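Local coordinates for protein AA10A (Thermobifida fusca, PDB 5UIZ) that probably acts as a copper-dependent lytic polysaccharide monooxygenase that cleaves crystalline cellulose or related polysaccharides oxidatively, at residues Asp168-Val173 and Val199-Trp204; Asn79-Trp84 and Arg117-Val122. All coordinates share one frame; numbering follows the deposited sequence.

Contact 1: residues Asp168-Val173 and Val199-Trp204; sequences DSLELV and VVFTIW
Leu170 and Phe201 supply the apolar meeting between 168-173 and 199-204. One methyl of the leucine does the touching: CD1 lies 3.9 Å from Phe201 CD2, and the same methyl sits 4.1 Å from Phe201 CB, so it lies alongside the start of the ring. It approaches the ring obliquely, and the two side chains cross at about a right angle. Two torsions bring them together. Leu170 CG stands beside its backbone N and opposite the carbonyl carbon (chi1 -72°), whereas Phe201 CG is turned opposite its own N (chi1 -174°). A branched leucine suits the place because one methyl can reach Phe201 while the other, CD2, faces the backbone of Val199, 4.4 Å from its carbonyl O. That second approach is loose, and the CB of Val199 also points toward 168-173, extending the buried apolar patch without close side-chain contact.

Neither segment is bonded directly to the other, because both strands belong to one mixed sheet and strand 146-154 runs between them, antiparallel to each. The nearest CA atoms, those of Leu170 and Phe201, are 8.1 Å apart across this middle strand of the immunoglobulin-like beta-sandwich expected of this family, and the contact reaches across its end.

Backbone hydrogen bonds tie each segment to that strand: Ser169 pairs with Lys155, Glu171 with Val153, and Val199 with Thr154. Val200 and Thr202 pack on strand 133-140 of the other sheet, while Leu170 meets the loop residue Leu105. The broad apolar ring of Phe201 suits its place because it can meet Leu170 and also touch Leu100 and Cys216, whose disulfide to Cys106 pins the same loop region to strand 211-221.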
loop_
_atom_site.group_PDB
_atom_site.type_symbol
_atom_site.label_atom_id
_atom_site.label_comp_id
_atom_site.label_asym_id
_atom_site.label_seq_id
_atom_site.Cartn_x
_atom_site.Cartn_y
_atom_site.Cartn_z
ATOM N N ASP A 168 -5.306 -4.805 -14.338
ATOM C CA ASP A 168 -6.515 -5.593 -14.647
ATOM C C ASP A 168 -7.254 -6.053 -13.407
ATOM O O ASP A 168 -8.482 -5.967 -13.335
ATOM C CB ASP A 168 -6.189 -6.790 -15.558
ATOM C CG ASP A 168 -7.437 -7.548 -16.013
ATOM O OD1 ASP A 168 -8.296 -6.933 -16.688
ATOM O OD2 ASP A 168 -7.552 -8.765 -15.694
ATOM N N SER A 169 -6.519 -6.506 -12.407
ATOM C CA SER A 169 -7.122 -7.088 -11.197
ATOM C C SER A 169 -7.822 -6.015 -10.291
ATOM O O SER A 169 -8.562 -6.346 -9.395
ATOM C CB SER A 169 -6.058 -7.867 -10.392
ATOM O OG SER A 169 -5.126 -7.017 -9.718
ATOM N N LEU A 170 -7.570 -4.743 -10.556
ATOM C CA LEU A 170 -8.033 -3.662 -9.705
ATOM C C LEU A 170 -9.186 -2.880 -10.325
ATOM O O LEU A 170 -9.196 -2.654 -11.543
ATOM C CB LEU A 170 -6.882 -2.693 -9.508
ATOM C CG LEU A 170 -5.779 -3.197 -8.608
ATOM C CD1 LEU A 170 -4.694 -2.130 -8.655
ATOM C CD2 LEU A 170 -6.238 -3.380 -7.178
ATOM N N GLU A 171 -10.118 -2.414 -9.504
ATOM C CA GLU A 171 -11.066 -1.404 -9.996
ATOM C C GLU A 171 -11.032 -0.173 -9.133
ATOM O O GLU A 171 -10.899 -0.275 -7.928
ATOM C CB GLU A 171 -12.485 -1.949 -10.019
ATOM C CG GLU A 171 -12.741 -2.867 -11.211
ATOM C CD GLU A 171 -14.122 -3.533 -11.184
ATOM O OE1 GLU A 171 -14.739 -3.633 -10.075
ATOM O OE2 GLU A 171 -14.580 -3.963 -12.274
ATOM N N LEU A 172 -11.152 0.979 -9.762
ATOM C CA LEU A 172 -11.168 2.245 -9.064
ATOM C C LEU A 172 -12.484 2.350 -8.336
ATOM O O LEU A 172 -13.534 2.195 -8.966
ATOM C CB LEU A 172 -11.009 3.364 -10.084
ATOM C CG LEU A 172 -11.051 4.776 -9.523
ATOM C CD1 LEU A 172 -9.872 4.995 -8.617
ATOM C CD2 LEU A 172 -11.027 5.733 -10.708
ATOM N N VAL A 173 -12.432 2.440 -7.003
ATOM C CA VAL A 173 -13.643 2.553 -6.189
ATOM C C VAL A 173 -13.842 3.958 -5.551
ATOM O O VAL A 173 -14.900 4.237 -4.984
ATOM C CB VAL A 173 -13.696 1.519 -5.056
ATOM C CG1 VAL A 173 -13.678 0.131 -5.602
ATOM C CG2 VAL A 173 -12.597 1.698 -4.039
ATOM N N VAL A 199 -6.863 -6.758 -1.804
ATOM C CA VAL A 199 -5.877 -5.679 -1.714
ATOM C C VAL A 199 -6.475 -4.320 -2.024
ATOM O O VAL A 199 -7.185 -4.167 -2.991
ATOM C CB VAL A 199 -4.729 -5.946 -2.665
ATOM C CG1 VAL A 199 -3.634 -4.895 -2.535
ATOM C CG2 VAL A 199 -4.139 -7.283 -2.341
ATOM N N VAL A 200 -6.230 -3.376 -1.151
ATOM C CA VAL A 200 -6.613 -2.012 -1.378
ATOM C C VAL A 200 -5.313 -1.325 -1.855
ATOM O O VAL A 200 -4.264 -1.403 -1.204
ATOM C CB VAL A 200 -7.079 -1.363 -0.104
ATOM C CG1 VAL A 200 -7.381 0.118 -0.350
ATOM C CG2 VAL A 200 -8.265 -2.105 0.479
ATOM N N PHE A 201 -5.383 -0.728 -3.033
ATOM C CA PHE A 201 -4.269 0.050 -3.578
ATOM C C PHE A 201 -4.562 1.557 -3.638
ATOM O O PHE A 201 -5.436 2.002 -4.386
ATOM C CB PHE A 201 -3.904 -0.532 -4.933
ATOM C CG PHE A 201 -2.704 0.074 -5.544
ATOM C CD1 PHE A 201 -1.509 -0.015 -4.925
ATOM C CD2 PHE A 201 -2.782 0.741 -6.776
ATOM C CE1 PHE A 201 -0.355 0.547 -5.478
ATOM C CE2 PHE A 201 -1.654 1.307 -7.320
ATOM C CZ PHE A 201 -0.428 1.198 -6.679
ATOM N N THR A 202 -3.862 2.321 -2.825
ATOM C CA THR A 202 -4.070 3.762 -2.679
ATOM C C THR A 202 -2.913 4.554 -3.347
ATOM O O THR A 202 -1.720 4.302 -3.089
ATOM C CB THR A 202 -4.174 4.149 -1.192
ATOM O OG1 THR A 202 -5.255 3.452 -0.600
ATOM C CG2 THR A 202 -4.430 5.619 -1.012
ATOM N N ILE A 203 -3.309 5.441 -4.249
ATOM C CA ILE A 203 -2.445 6.383 -4.904
ATOM C C ILE A 203 -2.651 7.776 -4.302
ATOM O O ILE A 203 -3.724 8.399 -4.379
ATOM C CB ILE A 203 -2.704 6.484 -6.417
ATOM C CG1 ILE A 203 -2.675 5.103 -7.081
ATOM C CG2 ILE A 203 -1.620 7.345 -7.074
ATOM C CD1 ILE A 203 -2.978 5.188 -8.577
ATOM N N TRP A 204 -1.576 8.273 -3.723
ATOM C CA TRP A 204 -1.604 9.542 -3.068
ATOM C C TRP A 204 -0.656 10.423 -3.818
ATOM O O TRP A 204 0.518 10.139 -3.911
ATOM C CB TRP A 204 -1.251 9.381 -1.568
ATOM C CG TRP A 204 -0.789 10.637 -0.928
ATOM C CD1 TRP A 204 -1.277 11.893 -1.134
ATOM C CD2 TRP A 204 0.258 10.759 0.015
ATOM N NE1 TRP A 204 -0.600 12.783 -0.359
ATOM C CE2 TRP A 204 0.344 12.119 0.364
ATOM C CE3 TRP A 204 1.105 9.840 0.638
ATOM C CZ2 TRP A 204 1.292 12.615 1.263
ATOM C CZ3 TRP A 204 2.067 10.315 1.548
ATOM C CH2 TRP A 204 2.160 11.697 1.839
#

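Contact 2: residues Asn79-Trp84 and Arg117-Val122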
loop_
_atom_site.group_PDB
_atom_site.type_symbol
_atom_site.label_atom_id
_atom_site.label_comp_id
_atom_site.label_asym_id
_atom_site.label_seq_id
_atom_site.Cartn_x
_atom_site.Cartn_y
_atom_site.Cartn_z
ATOM N N ASN A 79 15.326 -1.854 4.786
ATOM C CA ASN A 79 14.982 -0.445 4.576
ATOM C C ASN A 79 13.559 -0.256 4.017
ATOM O O ASN A 79 13.043 0.837 4.124
ATOM C CB ASN A 79 15.949 0.249 3.619
ATOM C CG ASN A 79 17.368 0.295 4.139
ATOM O OD1 ASN A 79 17.586 0.621 5.299
ATOM N ND2 ASN A 79 18.340 -0.059 3.281
ATOM N N ALA A 80 12.972 -1.290 3.414
ATOM C CA ALA A 80 11.542 -1.252 3.030
ATOM C C ALA A 80 10.690 -0.956 4.227
ATOM O O ALA A 80 9.693 -0.288 4.081
ATOM C CB ALA A 80 11.068 -2.540 2.362
ATOM N N MET A 81 11.090 -1.453 5.408
ATOM C CA MET A 81 10.416 -1.149 6.639
ATOM C C MET A 81 10.992 0.078 7.383
ATOM O O MET A 81 10.234 0.872 7.907
ATOM C CB MET A 81 10.453 -2.369 7.537
ATOM C CG MET A 81 9.348 -3.375 7.239
ATOM S SD MET A 81 9.365 -4.043 5.550
ATOM C CE MET A 81 10.929 -4.988 5.588
ATOM N N TRP A 82 12.318 0.214 7.496
ATOM C CA TRP A 82 12.880 1.363 8.226
ATOM C C TRP A 82 12.476 2.665 7.559
ATOM O O TRP A 82 12.175 3.604 8.259
ATOM C CB TRP A 82 14.409 1.334 8.365
ATOM C CG TRP A 82 14.997 0.102 9.041
ATOM C CD1 TRP A 82 16.015 -0.635 8.580
ATOM C CD2 TRP A 82 14.590 -0.492 10.280
ATOM N NE1 TRP A 82 16.306 -1.666 9.467
ATOM C CE2 TRP A 82 15.454 -1.564 10.532
ATOM C CE3 TRP A 82 13.616 -0.167 11.248
ATOM C CZ2 TRP A 82 15.327 -2.380 11.643
ATOM C CZ3 TRP A 82 13.493 -0.950 12.345
ATOM C CH2 TRP A 82 14.340 -2.069 12.529
ATOM N N ASN A 83 12.440 2.670 6.229
ATOM C CA ASN A 83 12.017 3.816 5.451
ATOM C C ASN A 83 10.603 3.527 4.909
ATOM O O ASN A 83 10.342 3.694 3.705
ATOM C CB ASN A 83 13.001 4.080 4.290
ATOM C CG ASN A 83 14.419 4.367 4.752
ATOM O OD1 ASN A 83 14.624 5.158 5.662
ATOM N ND2 ASN A 83 15.401 3.762 4.097
ATOM N N TRP A 84 9.701 3.098 5.798
ATOM C CA TRP A 84 8.339 2.757 5.389
ATOM C C TRP A 84 7.578 3.915 4.763
ATOM O O TRP A 84 6.730 3.666 3.946
ATOM C CB TRP A 84 7.492 2.150 6.526
ATOM C CG TRP A 84 7.360 3.022 7.705
ATOM C CD1 TRP A 84 8.071 2.958 8.827
ATOM C CD2 TRP A 84 6.451 4.116 7.857
ATOM N NE1 TRP A 84 7.705 3.952 9.670
ATOM C CE2 TRP A 84 6.685 4.664 9.108
ATOM C CE3 TRP A 84 5.453 4.654 7.060
ATOM C CZ2 TRP A 84 5.973 5.745 9.594
ATOM C CZ3 TRP A 84 4.768 5.714 7.507
ATOM C CH2 TRP A 84 5.004 6.254 8.776
ATOM N N ARG A 117 10.855 -3.892 -3.313
ATOM C CA ARG A 117 10.436 -4.975 -4.251
ATOM C C ARG A 117 9.769 -6.172 -3.552
ATOM O O ARG A 117 8.956 -6.885 -4.140
ATOM C CB ARG A 117 11.599 -5.410 -5.128
ATOM C CG ARG A 117 12.593 -6.260 -4.393
ATOM C CD ARG A 117 13.890 -6.484 -5.134
ATOM N NE ARG A 117 14.768 -7.339 -4.298
ATOM C CZ ARG A 117 16.101 -7.445 -4.402
ATOM N NH1 ARG A 117 16.772 -6.737 -5.304
ATOM N NH2 ARG A 117 16.776 -8.265 -3.595
ATOM N N SER A 118 10.096 -6.396 -2.279
ATOM C CA SER A 118 9.465 -7.494 -1.522
ATOM C C SER A 118 7.925 -7.300 -1.263
ATOM O O SER A 118 7.220 -8.237 -0.948
ATOM C CB SER A 118 10.239 -7.711 -0.185
ATOM O OG SER A 118 10.138 -6.530 0.584
ATOM N N MET A 119 7.449 -6.078 -1.402
ATOM C CA MET A 119 6.025 -5.766 -1.326
ATOM C C MET A 119 5.239 -6.357 -2.453
ATOM O O MET A 119 4.046 -6.470 -2.335
ATOM C CB MET A 119 5.791 -4.252 -1.373
ATOM C CG MET A 119 6.310 -3.489 -0.185
ATOM S SD MET A 119 5.827 -4.289 1.334
ATOM C CE MET A 119 7.368 -4.901 1.991
ATOM N N ASP A 120 5.915 -6.665 -3.551
ATOM C CA ASP A 120 5.358 -7.313 -4.697
ATOM C C ASP A 120 5.185 -8.824 -4.522
ATOM O O ASP A 120 4.647 -9.463 -5.422
ATOM C CB ASP A 120 6.270 -7.094 -5.937
ATOM C CG ASP A 120 6.306 -5.628 -6.450
ATOM O OD1 ASP A 120 5.290 -4.857 -6.241
ATOM O OD2 ASP A 120 7.322 -5.280 -7.123
ATOM N N ALA A 121 5.670 -9.409 -3.426
ATOM C CA ALA A 121 5.637 -10.855 -3.312
ATOM C C ALA A 121 4.202 -11.340 -3.103
ATOM O O ALA A 121 3.344 -10.632 -2.585
ATOM C CB ALA A 121 6.598 -11.382 -2.222
ATOM N N VAL A 122 4.002 -12.588 -3.486
ATOM C CA VAL A 122 2.720 -13.247 -3.472
ATOM C C VAL A 122 2.709 -14.145 -2.248
ATOM O O VAL A 122 3.615 -14.949 -2.050
ATOM C CB VAL A 122 2.576 -13.984 -4.819
ATOM C CG1 VAL A 122 1.516 -15.031 -4.814
ATOM C CG2 VAL A 122 2.292 -12.968 -5.937
#
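Met119 reaches out from 117-122 with its terminal methyl and meets both Met81 and Ala80 of 79-84. Its side chain adopts two conformations, and these contacts belong to one of them, so they are tentative. In that conformation CE of Met119 lies 4.2 Å from Met81 SD and 4.4 Å from Ala80 CB, van der Waals approaches on the loose side. The thioether chain is bent at both chi2 and chi3 (-47° and 111°), which swings the methyl back toward the helix although CB does not aim at it. Such a flexible, unbranched apolar chain can bend to lie between two short helical turns.

Ala80 is the natural counterpart. Its CB points toward 117-122, and being a single methyl it lets the backbones come to 8.0 Å between the CA atoms of Ala80 and Ser118. Ser118, small as well, also turns its CB toward the helix; its OG is 4.5 Å from Ala80 CB, too far for more than loose packing.

Met81 contributes its sulfur. CG stands beside the backbone N (chi1 -84°), and the bend at chi2 carries SD round to Met119, although its CB also does not aim there. The two methionine chains pass each other at a slant.

Each backbone holds its own turn: Asn83 N bonds Asn79 O at the end of helix 79-82, while Asp120 N bonds Arg117 O and Ala121 N bonds Ser118 O in the 3-10 turn. Helix 46-54 touches both methionines, through Cys50 and Trp51 at Met81 and Asn47 at Met119, while helix 68-76 packs on Met81 through Trp74 and on Ser118 through Ala73; the disulfide Cys50-Cys70 joins these two helices.

Overall arrangement
Contact 2 closes before contact 1 opens along the chain, and the two lie on opposite sides of its centre, about 18 Å apart between centres and about 8 Å between nearest atoms, without touching. Contact 2 belongs to the helical part of the region between strands 38-42 and 133-140, probably corresponding to the L2 region of AA10 enzymes; contact 1 lies where the mixed sheet meets loops of that region. They share no strand or helix, but the disulfide Cys106-Cys216 and the pairing of strands 88-90 and 128-130 with 211-221 join region and sheet into one domain. Both lie away from the copper held by His37 and His144.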